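Local coordinates for DUF655 domain-containing protein (Archaeoglobus fulgidus, PDB 2I5H), which is of unknown function but joins a small antiparallel beta sheet to a helical region of the helix-hairpin-helix clan, a relationship consistent with nucleic-acid binding, at residues Y20-D25 against P103-H108; P43-V48 against L56-R61; H132-L137 against A147-R152; V178-Y183 against Y192-A197. One frame throughout, in Å; residues are numbered along the deposited sequence.

Interaction 1: Y20-D25 against P103-H108; sequences YAYVLD and PYVIEH
Tyr22 and Leu24, on strand 20-27, both press on Val105 of helix 96-111. The tight part lies where the tyrosine starts: its CB sits 3.4 Å from Val105 CG1. That methyl, anti to the backbone N (chi1 176°), is also 4.0 Å from Leu24 CD2. Val105 CG2 meets Leu24 CD2 at 3.8 Å and comes within 4.0 Å of Val23 O. A short residue branched at CB suits this place, because it puts methyls on both Tyr22 and Leu24 where the axes of the short segments come within 9.4 Å.

Toward His108 the contact is smaller in extent and more exposed: only a few atoms meet, and the histidine is partly exposed, whereas Tyr22, Leu24 and Val105 are buried. The two side chains cross at about a right angle, and their rings form an oblique pair, with centroids 5.5 Å apart and planes at 73°. Tyr22 CE1 approaches the imidazole edge, close to its plane, at 3.4 Å from His108 CD2. Val48 of strand 44-49 also packs on Leu24 and Val105, and Tyr22 also touches Ile109, one turn beyond Val105.

The helix thus packs on the sheet where the strand is broken by a classic beta bulge, Leu24 and Asp25 both facing Gln46 as the chain turns a corner.

No hydrogen bond spans the two segments. Backbone groups of the strand bond to neighbouring strands, Tyr22 to Val48 and Ala21 to Val72, and the helix bonds within itself. Segments 20-25 and 103-108 are therefore joined by apolar contact and an oblique tyrosine-histidine pair.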
# COMPACT_ATOMS: atom_id res chain seq x y z
N TYR A 20 0.77 -2.37 12.33
CA TYR A 20 -0.22 -1.32 12.10
C TYR A 20 -0.78 -1.39 10.68
O TYR A 20 -0.09 -1.82 9.76
CB TYR A 20 0.42 0.05 12.30
CG TYR A 20 0.75 0.37 13.73
CD1 TYR A 20 -0.21 0.91 14.59
CD2 TYR A 20 2.03 0.15 14.24
CE1 TYR A 20 0.09 1.21 15.91
CE2 TYR A 20 2.34 0.45 15.56
CZ TYR A 20 1.37 0.98 16.39
OH TYR A 20 1.68 1.29 17.70
N ALA A 21 -2.03 -0.98 10.51
CA ALA A 21 -2.67 -0.97 9.20
C ALA A 21 -3.55 0.26 9.07
O ALA A 21 -3.90 0.90 10.07
CB ALA A 21 -3.51 -2.24 9.01
N TYR A 22 -3.92 0.59 7.84
CA TYR A 22 -4.76 1.74 7.56
C TYR A 22 -6.12 1.28 7.04
O TYR A 22 -6.22 0.37 6.23
CB TYR A 22 -4.07 2.66 6.55
CG TYR A 22 -2.96 3.51 7.15
CD1 TYR A 22 -3.18 4.85 7.47
CD2 TYR A 22 -1.70 2.98 7.39
CE1 TYR A 22 -2.17 5.64 8.02
CE2 TYR A 22 -0.67 3.76 7.93
CZ TYR A 22 -0.92 5.09 8.25
OH TYR A 22 0.09 5.87 8.77
N VAL A 23 -7.18 1.92 7.54
CA VAL A 23 -8.54 1.58 7.17
C VAL A 23 -8.90 1.96 5.74
O VAL A 23 -8.71 3.10 5.32
CB VAL A 23 -9.55 2.23 8.13
CG1 VAL A 23 -10.97 1.92 7.69
CG2 VAL A 23 -9.31 1.75 9.55
N LEU A 24 -9.43 0.99 5.00
CA LEU A 24 -9.85 1.18 3.62
C LEU A 24 -11.36 1.33 3.55
O LEU A 24 -11.89 2.06 2.71
CB LEU A 24 -9.43 -0.01 2.76
CG LEU A 24 -7.95 -0.37 2.66
CD1 LEU A 24 -7.79 -1.69 1.92
CD2 LEU A 24 -7.21 0.74 1.92
N ASP A 25 -12.06 0.61 4.42
CA ASP A 25 -13.51 0.61 4.43
C ASP A 25 -14.02 0.04 5.75
O ASP A 25 -13.49 -0.97 6.24
CB ASP A 25 -14.00 -0.24 3.25
CG ASP A 25 -15.51 -0.20 3.07
OD1 ASP A 25 -16.13 0.85 3.31
OD2 ASP A 25 -16.08 -1.24 2.66
N PRO A 103 -5.51 2.97 -3.60
CA PRO A 103 -4.40 3.80 -4.07
C PRO A 103 -4.12 5.06 -3.24
O PRO A 103 -2.97 5.44 -3.06
CB PRO A 103 -4.79 4.12 -5.52
CG PRO A 103 -6.29 4.08 -5.48
CD PRO A 103 -6.57 2.88 -4.61
N TYR A 104 -5.18 5.69 -2.74
CA TYR A 104 -5.04 6.89 -1.92
C TYR A 104 -4.41 6.59 -0.57
O TYR A 104 -3.60 7.36 -0.06
CB TYR A 104 -6.40 7.56 -1.71
CG TYR A 104 -7.00 8.08 -2.99
CD1 TYR A 104 -6.47 9.19 -3.64
CD2 TYR A 104 -8.08 7.43 -3.58
CE1 TYR A 104 -7.00 9.64 -4.85
CE2 TYR A 104 -8.62 7.86 -4.79
CZ TYR A 104 -8.07 8.97 -5.42
OH TYR A 104 -8.59 9.41 -6.61
N VAL A 105 -4.80 5.46 0.02
CA VAL A 105 -4.27 5.06 1.31
C VAL A 105 -2.80 4.63 1.19
O VAL A 105 -1.98 4.99 2.03
CB VAL A 105 -5.13 3.93 1.92
CG1 VAL A 105 -4.54 3.44 3.23
CG2 VAL A 105 -6.55 4.44 2.17
N ILE A 106 -2.48 3.88 0.15
CA ILE A 106 -1.09 3.46 -0.06
C ILE A 106 -0.21 4.70 -0.23
O ILE A 106 0.90 4.77 0.32
CB ILE A 106 -0.95 2.55 -1.30
CG1 ILE A 106 -1.60 1.19 -1.03
CG2 ILE A 106 0.53 2.37 -1.65
CD1 ILE A 106 -1.58 0.25 -2.21
N GLU A 107 -0.70 5.67 -0.98
CA GLU A 107 0.05 6.91 -1.20
C GLU A 107 0.31 7.60 0.13
O GLU A 107 1.39 8.12 0.37
CB GLU A 107 -0.74 7.83 -2.13
CG GLU A 107 -0.01 9.10 -2.54
CD GLU A 107 -0.84 9.97 -3.45
OE1 GLU A 107 -1.91 10.43 -3.01
OE2 GLU A 107 -0.43 10.19 -4.61
N HIS A 108 -0.70 7.60 1.00
CA HIS A 108 -0.60 8.21 2.32
C HIS A 108 0.51 7.51 3.11
O HIS A 108 1.35 8.16 3.73
CB HIS A 108 -1.93 8.06 3.06
CG HIS A 108 -1.94 8.69 4.42
ND1 HIS A 108 -1.97 10.05 4.61
CD2 HIS A 108 -1.92 8.14 5.66
CE1 HIS A 108 -1.98 10.32 5.90
NE2 HIS A 108 -1.95 9.17 6.56

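Interaction 2: P43-V48 against L56-R61; sequences PLAQVV and LEVSIR
Ala45 and Val58 form the central hydrogen-bonded pair of this antiparallel hairpin, exchanging two backbone bonds: Ala45 N to Val58 O and Val58 N to Ala45 O, both 2.9 Å. Val47 and Leu56 repeat the pattern, and Ile60 N closes the ladder on Pro43 O at 2.9 Å, where the donor stands above the carbonyl plane.

The side chains of Ala45, Val47, Leu56 and Val58 form an apolar layer, which Ile60 reaches through CG1 and CD1. Ala45 is small enough to admit Ile60 CD1 to 3.8 Å from its CB, and Val47 CG2 rests 3.9 Å from Leu56 CB; beta-branched valine and isoleucine fit the extended backbone well.

On the face of Gln46 and Glu57 the chemistry is polar. Gln46 NE2 donates to Glu57 OE1 at 3.1 Å along an almost straight bond (175°), with the acceptor in the amide plane and the two flat groups nearly coplanar. Leu44 CD1 lies beside the other oxygen, 3.7 Å from Glu57 OE2.

A second shell fixes this pair. His31 NE2 also bonds Glu57 OE1, and Arg87 forms a salt bridge to OE2; Thr95 N and Asp93 O grip the two ends of the Gln46 amide.

A buried carboxylate is thus tied down at both oxygens, and the charge of Arg87 would offset its cost of burial and favour the ionised form.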
# COMPACT_ATOMS: atom_id res chain seq x y z
N PRO A 43 -19.18 -5.86 13.33
CA PRO A 43 -18.63 -4.75 12.56
C PRO A 43 -17.27 -5.16 12.01
O PRO A 43 -16.44 -5.72 12.72
CB PRO A 43 -18.55 -3.61 13.59
CG PRO A 43 -18.48 -4.33 14.92
CD PRO A 43 -19.42 -5.49 14.74
N LEU A 44 -17.05 -4.89 10.73
CA LEU A 44 -15.81 -5.27 10.07
C LEU A 44 -15.14 -4.10 9.36
O LEU A 44 -15.79 -3.14 8.98
CB LEU A 44 -16.07 -6.35 9.02
CG LEU A 44 -16.71 -7.68 9.40
CD1 LEU A 44 -16.98 -8.50 8.12
CD2 LEU A 44 -15.78 -8.44 10.35
N ALA A 45 -13.82 -4.21 9.20
CA ALA A 45 -13.07 -3.22 8.44
C ALA A 45 -12.07 -3.94 7.54
O ALA A 45 -11.56 -5.00 7.89
CB ALA A 45 -12.33 -2.26 9.38
N GLN A 46 -11.82 -3.38 6.36
CA GLN A 46 -10.81 -3.96 5.51
C GLN A 46 -9.66 -2.98 5.64
O GLN A 46 -9.85 -1.76 5.52
CB GLN A 46 -11.30 -4.09 4.06
CG GLN A 46 -12.45 -5.06 3.93
CD GLN A 46 -12.76 -5.42 2.49
OE1 GLN A 46 -12.62 -4.58 1.60
NE2 GLN A 46 -13.20 -6.65 2.27
N VAL A 47 -8.47 -3.49 5.91
CA VAL A 47 -7.31 -2.64 6.11
C VAL A 47 -6.11 -3.07 5.29
O VAL A 47 -6.06 -4.19 4.78
CB VAL A 47 -6.91 -2.61 7.61
CG1 VAL A 47 -8.10 -2.18 8.45
CG2 VAL A 47 -6.42 -3.99 8.06
N VAL A 48 -5.15 -2.16 5.16
CA VAL A 48 -3.92 -2.46 4.43
C VAL A 48 -2.75 -2.20 5.37
O VAL A 48 -2.66 -1.12 5.97
CB VAL A 48 -3.81 -1.61 3.12
CG1 VAL A 48 -3.86 -0.11 3.43
CG2 VAL A 48 -2.53 -1.96 2.39
N LEU A 56 -6.06 -7.11 4.88
CA LEU A 56 -6.70 -7.88 5.94
C LEU A 56 -8.13 -7.45 6.23
O LEU A 56 -8.50 -6.29 6.04
CB LEU A 56 -5.90 -7.72 7.25
CG LEU A 56 -4.42 -8.15 7.28
CD1 LEU A 56 -3.74 -7.63 8.55
CD2 LEU A 56 -4.33 -9.65 7.20
N GLU A 57 -8.93 -8.40 6.68
CA GLU A 57 -10.29 -8.10 7.08
C GLU A 57 -10.23 -8.35 8.59
O GLU A 57 -9.72 -9.39 9.04
CB GLU A 57 -11.28 -9.05 6.42
CG GLU A 57 -12.72 -8.75 6.77
CD GLU A 57 -13.69 -9.23 5.70
OE1 GLU A 57 -13.69 -8.67 4.58
OE2 GLU A 57 -14.44 -10.17 5.98
N VAL A 58 -10.70 -7.38 9.37
CA VAL A 58 -10.68 -7.49 10.83
C VAL A 58 -12.02 -7.09 11.42
O VAL A 58 -12.76 -6.32 10.83
CB VAL A 58 -9.62 -6.54 11.43
CG1 VAL A 58 -8.27 -6.77 10.77
CG2 VAL A 58 -10.05 -5.09 11.22
N SER A 59 -12.32 -7.62 12.61
CA SER A 59 -13.55 -7.21 13.28
C SER A 59 -13.17 -5.97 14.10
O SER A 59 -12.00 -5.79 14.47
CB SER A 59 -14.09 -8.32 14.18
OG SER A 59 -13.07 -8.88 14.98
N ILE A 60 -14.15 -5.12 14.37
CA ILE A 60 -13.91 -3.89 15.12
C ILE A 60 -14.65 -3.97 16.46
O ILE A 60 -15.74 -4.51 16.54
CB ILE A 60 -14.40 -2.66 14.30
CG1 ILE A 60 -13.59 -2.55 13.00
CG2 ILE A 60 -14.27 -1.38 15.12
CD1 ILE A 60 -12.10 -2.37 13.19
N ARG A 61 -14.03 -3.43 17.51
CA ARG A 61 -14.63 -3.44 18.84
C ARG A 61 -15.88 -2.58 18.94
O ARG A 61 -16.07 -1.63 18.18
CB ARG A 61 -13.60 -2.96 19.87
CG ARG A 61 -12.37 -3.85 19.97
CD ARG A 61 -11.36 -3.26 20.94
NE ARG A 61 -11.90 -3.25 22.29
CZ ARG A 61 -11.95 -4.31 23.09
NH1 ARG A 61 -11.48 -5.48 22.68
NH2 ARG A 61 -12.50 -4.20 24.29

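Interaction 3: H132-L137 against A147-R152; sequences HQLELL and AIIEER
Leu134 extends toward helix 142-154 and meets Ile148 tip to tip: Leu134 CD1 is 3.7 Å from Ile148 CG2. The same methyl lies 4.1 Å from Ile149 CG1 and so touches two successive residues of the helix. Leucine suits this role, since it carries a methyl well out from the backbone without branching at CB.

His132 stands beside it and reaches toward Ile149, again tip to tip, with His132 NE2 4.0 Å from Ile149 CD1. Leu134 N donates to His132 ND1 at 3.3 Å; the bond, though long, is straight (171°) and nearly in the ring plane, and would favour this rotation of the imidazole, with ND1 as acceptor. Glu135 OE2, in turn, takes the backbone N of His132 at 2.9 Å.

Arg152 comes in from the next turn of the helix. The bend at chi3 (-55°) turns NE out of the extended course, and the guanidinium presents an edge to the leucine, NH2 lying 3.8 Å from Leu134 CD1. The charge of that group is met by Asp125, which forms a salt bridge with the same NH2.

The sequence between the segments, Pro-Gly-Val-Gly followed by Lys142, together with the clan of the family, is consistent with a helix-hairpin-helix motif. Segment 133-136, helical in its torsions but without the regular bonds, would then stand for the first helix, and helix 142-154 for the second. Met145, earlier on that helix, touches His132 and Leu134, Lys142 pairs with Glu135, and Phe120 of helix 114-121 packs against Leu134 and Leu137.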
# COMPACT_ATOMS: atom_id res chain seq x y z
N HIS A 132 16.39 -3.67 -15.44
CA HIS A 132 16.76 -2.93 -14.24
C HIS A 132 15.54 -2.81 -13.33
O HIS A 132 14.41 -2.74 -13.81
CB HIS A 132 17.28 -1.54 -14.62
CG HIS A 132 18.09 -0.89 -13.55
ND1 HIS A 132 17.54 -0.48 -12.35
CD2 HIS A 132 19.41 -0.59 -13.48
CE1 HIS A 132 18.49 0.04 -11.59
NE2 HIS A 132 19.63 -0.02 -12.25
N GLN A 133 15.78 -2.78 -12.02
CA GLN A 133 14.68 -2.68 -11.06
C GLN A 133 13.75 -1.49 -11.30
O GLN A 133 12.54 -1.61 -11.12
CB GLN A 133 15.23 -2.61 -9.64
CG GLN A 133 15.90 -3.89 -9.17
CD GLN A 133 16.13 -3.91 -7.68
OE1 GLN A 133 16.70 -2.97 -7.12
NE2 GLN A 133 15.70 -4.98 -7.02
N LEU A 134 14.31 -0.35 -11.70
CA LEU A 134 13.49 0.83 -11.96
C LEU A 134 12.43 0.54 -13.01
O LEU A 134 11.37 1.16 -13.01
CB LEU A 134 14.36 2.00 -12.43
CG LEU A 134 15.34 2.58 -11.41
CD1 LEU A 134 16.11 3.74 -12.04
CD2 LEU A 134 14.57 3.05 -10.18
N GLU A 135 12.74 -0.40 -13.90
CA GLU A 135 11.81 -0.76 -14.95
C GLU A 135 10.64 -1.56 -14.40
O GLU A 135 9.63 -1.74 -15.07
CB GLU A 135 12.53 -1.55 -16.04
CG GLU A 135 13.66 -0.78 -16.71
CD GLU A 135 14.39 -1.60 -17.75
OE1 GLU A 135 13.77 -1.95 -18.78
OE2 GLU A 135 15.58 -1.90 -17.54
N LEU A 136 10.78 -2.06 -13.17
CA LEU A 136 9.70 -2.83 -12.55
C LEU A 136 8.56 -1.87 -12.22
O LEU A 136 7.41 -2.28 -12.09
CB LEU A 136 10.20 -3.51 -11.27
CG LEU A 136 11.21 -4.64 -11.45
CD1 LEU A 136 11.69 -5.12 -10.09
CD2 LEU A 136 10.57 -5.78 -12.23
N LEU A 137 8.90 -0.59 -12.08
CA LEU A 137 7.91 0.43 -11.77
C LEU A 137 7.06 0.76 -12.99
O LEU A 137 7.57 1.22 -14.01
CB LEU A 137 8.61 1.70 -11.27
CG LEU A 137 9.51 1.54 -10.05
CD1 LEU A 137 10.14 2.88 -9.71
CD2 LEU A 137 8.69 1.02 -8.87
N ALA A 147 17.39 8.01 -17.34
CA ALA A 147 17.22 9.40 -16.96
C ALA A 147 17.35 9.51 -15.44
O ALA A 147 17.93 10.47 -14.93
CB ALA A 147 15.86 9.91 -17.41
N ILE A 148 16.81 8.52 -14.74
CA ILE A 148 16.85 8.49 -13.28
C ILE A 148 18.27 8.19 -12.81
O ILE A 148 18.75 8.77 -11.84
CB ILE A 148 15.90 7.40 -12.72
CG1 ILE A 148 14.46 7.71 -13.14
CG2 ILE A 148 16.02 7.34 -11.20
CD1 ILE A 148 13.46 6.63 -12.75
N ILE A 149 18.94 7.28 -13.51
CA ILE A 149 20.30 6.89 -13.17
C ILE A 149 21.28 8.03 -13.44
O ILE A 149 22.22 8.25 -12.67
CB ILE A 149 20.74 5.65 -13.98
CG1 ILE A 149 19.80 4.48 -13.68
CG2 ILE A 149 22.18 5.27 -13.64
CD1 ILE A 149 20.08 3.23 -14.48
N GLU A 150 21.04 8.75 -14.53
CA GLU A 150 21.90 9.87 -14.91
C GLU A 150 21.90 10.96 -13.84
O GLU A 150 22.93 11.58 -13.58
CB GLU A 150 21.44 10.45 -16.24
N GLU A 151 20.74 11.20 -13.24
CA GLU A 151 20.62 12.22 -12.21
C GLU A 151 21.15 11.73 -10.87
O GLU A 151 21.72 12.50 -10.10
CB GLU A 151 19.16 12.64 -12.06
N ARG A 152 20.97 10.44 -10.61
CA ARG A 152 21.44 9.85 -9.36
C ARG A 152 22.94 10.04 -9.16
O ARG A 152 23.41 10.25 -8.04
CB ARG A 152 21.12 8.35 -9.34
CG ARG A 152 21.46 7.67 -8.02
CD ARG A 152 21.54 6.16 -8.20
NE ARG A 152 20.32 5.61 -8.77
CZ ARG A 152 20.18 4.33 -9.12
NH1 ARG A 152 21.18 3.48 -8.97
NH2 ARG A 152 19.02 3.91 -9.63

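Interaction 4: V178-Y183 against Y192-A197; sequences VSRIIY and YKLFTA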
# COMPACT_ATOMS: atom_id res chain seq x y z
N VAL A 178 3.13 3.66 -5.88
CA VAL A 178 1.78 3.16 -5.64
C VAL A 178 1.38 2.17 -6.72
O VAL A 178 0.80 1.12 -6.43
CB VAL A 178 0.74 4.31 -5.60
CG1 VAL A 178 -0.66 3.75 -5.51
CG2 VAL A 178 1.02 5.22 -4.41
N SER A 179 1.71 2.49 -7.97
CA SER A 179 1.39 1.62 -9.10
C SER A 179 2.06 0.26 -8.95
O SER A 179 1.44 -0.76 -9.24
CB SER A 179 1.84 2.26 -10.42
OG SER A 179 1.00 3.33 -10.79
N ARG A 180 3.31 0.25 -8.51
CA ARG A 180 4.03 -1.01 -8.34
C ARG A 180 3.43 -1.82 -7.20
O ARG A 180 3.21 -3.02 -7.33
CB ARG A 180 5.52 -0.76 -8.07
CG ARG A 180 6.33 -2.03 -7.85
CD ARG A 180 6.25 -2.97 -9.06
NE ARG A 180 6.82 -4.28 -8.78
CZ ARG A 180 6.91 -5.27 -9.66
NH1 ARG A 180 6.48 -5.09 -10.90
NH2 ARG A 180 7.43 -6.44 -9.31
N ILE A 181 3.16 -1.17 -6.07
CA ILE A 181 2.58 -1.87 -4.93
C ILE A 181 1.25 -2.51 -5.31
O ILE A 181 1.01 -3.69 -5.03
CB ILE A 181 2.39 -0.92 -3.73
CG1 ILE A 181 3.77 -0.46 -3.23
CG2 ILE A 181 1.62 -1.62 -2.62
CD1 ILE A 181 3.72 0.61 -2.16
N ILE A 182 0.38 -1.75 -5.96
CA ILE A 182 -0.91 -2.28 -6.37
C ILE A 182 -0.70 -3.45 -7.34
O ILE A 182 -1.42 -4.44 -7.28
CB ILE A 182 -1.77 -1.18 -7.02
CG1 ILE A 182 -2.27 -0.22 -5.93
CG2 ILE A 182 -2.93 -1.80 -7.79
CD1 ILE A 182 -3.12 0.91 -6.44
N TYR A 183 0.29 -3.33 -8.22
CA TYR A 183 0.56 -4.40 -9.17
C TYR A 183 0.92 -5.69 -8.44
O TYR A 183 0.42 -6.76 -8.77
CB TYR A 183 1.71 -4.01 -10.11
CG TYR A 183 2.04 -5.11 -11.10
CD1 TYR A 183 1.24 -5.32 -12.22
CD2 TYR A 183 3.13 -5.96 -10.88
CE1 TYR A 183 1.52 -6.37 -13.11
CE2 TYR A 183 3.41 -7.00 -11.77
CZ TYR A 183 2.60 -7.20 -12.87
OH TYR A 183 2.87 -8.23 -13.74
N TYR A 192 8.98 -10.70 -8.86
CA TYR A 192 9.62 -9.76 -7.95
C TYR A 192 8.66 -9.01 -7.03
O TYR A 192 7.71 -8.39 -7.49
CB TYR A 192 10.46 -8.76 -8.75
CG TYR A 192 11.62 -9.39 -9.47
CD1 TYR A 192 12.70 -9.93 -8.76
CD2 TYR A 192 11.65 -9.47 -10.86
CE1 TYR A 192 13.77 -10.53 -9.42
CE2 TYR A 192 12.72 -10.07 -11.53
CZ TYR A 192 13.77 -10.60 -10.81
OH TYR A 192 14.82 -11.20 -11.46
N LYS A 193 8.93 -9.08 -5.73
CA LYS A 193 8.11 -8.39 -4.73
C LYS A 193 8.98 -7.31 -4.11
O LYS A 193 9.62 -7.53 -3.08
CB LYS A 193 7.64 -9.37 -3.65
CG LYS A 193 6.76 -10.52 -4.14
CD LYS A 193 5.52 -10.03 -4.86
CE LYS A 193 4.54 -11.17 -5.11
NZ LYS A 193 5.18 -12.32 -5.82
N LEU A 194 8.98 -6.14 -4.73
CA LEU A 194 9.79 -5.01 -4.26
C LEU A 194 9.31 -4.38 -2.96
O LEU A 194 10.12 -4.07 -2.09
CB LEU A 194 9.85 -3.93 -5.34
CG LEU A 194 10.46 -4.32 -6.68
CD1 LEU A 194 10.35 -3.14 -7.64
CD2 LEU A 194 11.91 -4.72 -6.49
N PHE A 195 8.01 -4.18 -2.83
CA PHE A 195 7.47 -3.53 -1.65
C PHE A 195 6.46 -4.35 -0.85
O PHE A 195 6.04 -3.92 0.23
CB PHE A 195 6.82 -2.20 -2.04
CG PHE A 195 7.68 -1.37 -2.94
CD1 PHE A 195 8.91 -0.88 -2.51
CD2 PHE A 195 7.26 -1.07 -4.24
CE1 PHE A 195 9.71 -0.12 -3.35
CE2 PHE A 195 8.06 -0.30 -5.08
CZ PHE A 195 9.29 0.18 -4.64
N THR A 196 6.06 -5.50 -1.37
CA THR A 196 5.07 -6.32 -0.68
C THR A 196 5.61 -7.67 -0.20
O THR A 196 4.83 -8.55 0.18
CB THR A 196 3.85 -6.58 -1.57
OG1 THR A 196 4.25 -7.33 -2.73
CG2 THR A 196 3.22 -5.27 -2.02
N ALA A 197 6.93 -7.83 -0.20
CA ALA A 197 7.54 -9.07 0.24
C ALA A 197 7.24 -9.33 1.71
O ALA A 197 6.82 -8.38 2.40
CB ALA A 197 9.05 -9.02 0.01
O HOH W 1 7.91 -8.89 -11.17
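Arg180 runs from helix 173-186 past the edge of Phe195 to the backbone of Tyr192. Its CB lies at the edge of the phenylalanine ring, 4.0 Å from Phe195 CE2, and CG comes closer, 3.7 Å from the same Phe195 CE2. At chi2 (59°) the chain bends, turning CD out of an extended course. NE then passes Leu194, 3.9 Å from Leu194 CD1, and forms a salt bridge with Glu184 OE2. At the tip, NH2 gives a weak bond to Tyr192 O, 2.7 Å away but bent to 122°. A water accepts from both Arg180 NH2 and Tyr192 N, each 3.1 Å from its O, and NH1 bonds weakly to Leu136 O. Arginine is suited to this path: its methylenes can lie against an aromatic ring while its flat end still has several N-H groups to give.

Ile181 also meets Phe195, the two side chains crossing at about a right angle. Its CG1 lies 3.7 Å from Phe195 CD2, and its CG2 meets Thr196 CG2 at 4.0 Å.

Glu184 completes the hold. Its carboxylate also takes Leu194 N, Phe195 N and Thr196 OG1, so a single helix acid gathers three groups of the tail.

This is the end of the modelled chain folded back, without regular secondary structure, onto the last helix of the protein; it packs there through Phe195, Leu194 and Thr196, against Ile181 and the arginine of the helix.

In the fold
Interactions 1 and 2 share one sheet, in which strands 20-27 and 44-49 are neighbours: Leu24 N meets Gln46 O at 2.8 Å. Interaction 2 is held by a backbone ladder and a buried polar pair, interaction 1 by apolar packing and an oblique aromatic pair, with no hydrogen bond. Helix 96-111 also packs on helix 173-186, linking interactions 1 and 4 through Ile106 on Ile181 and Pro103 on Ile182. Interactions 1, 2 and 3 are buried, though the centre of 3, a small and mainly apolar cluster, is about 21 Å from the chain's centre. Interaction 4 is partly buried and mixes charge, water and aromatic contact; it touches interaction 3 through Leu136 and Leu194.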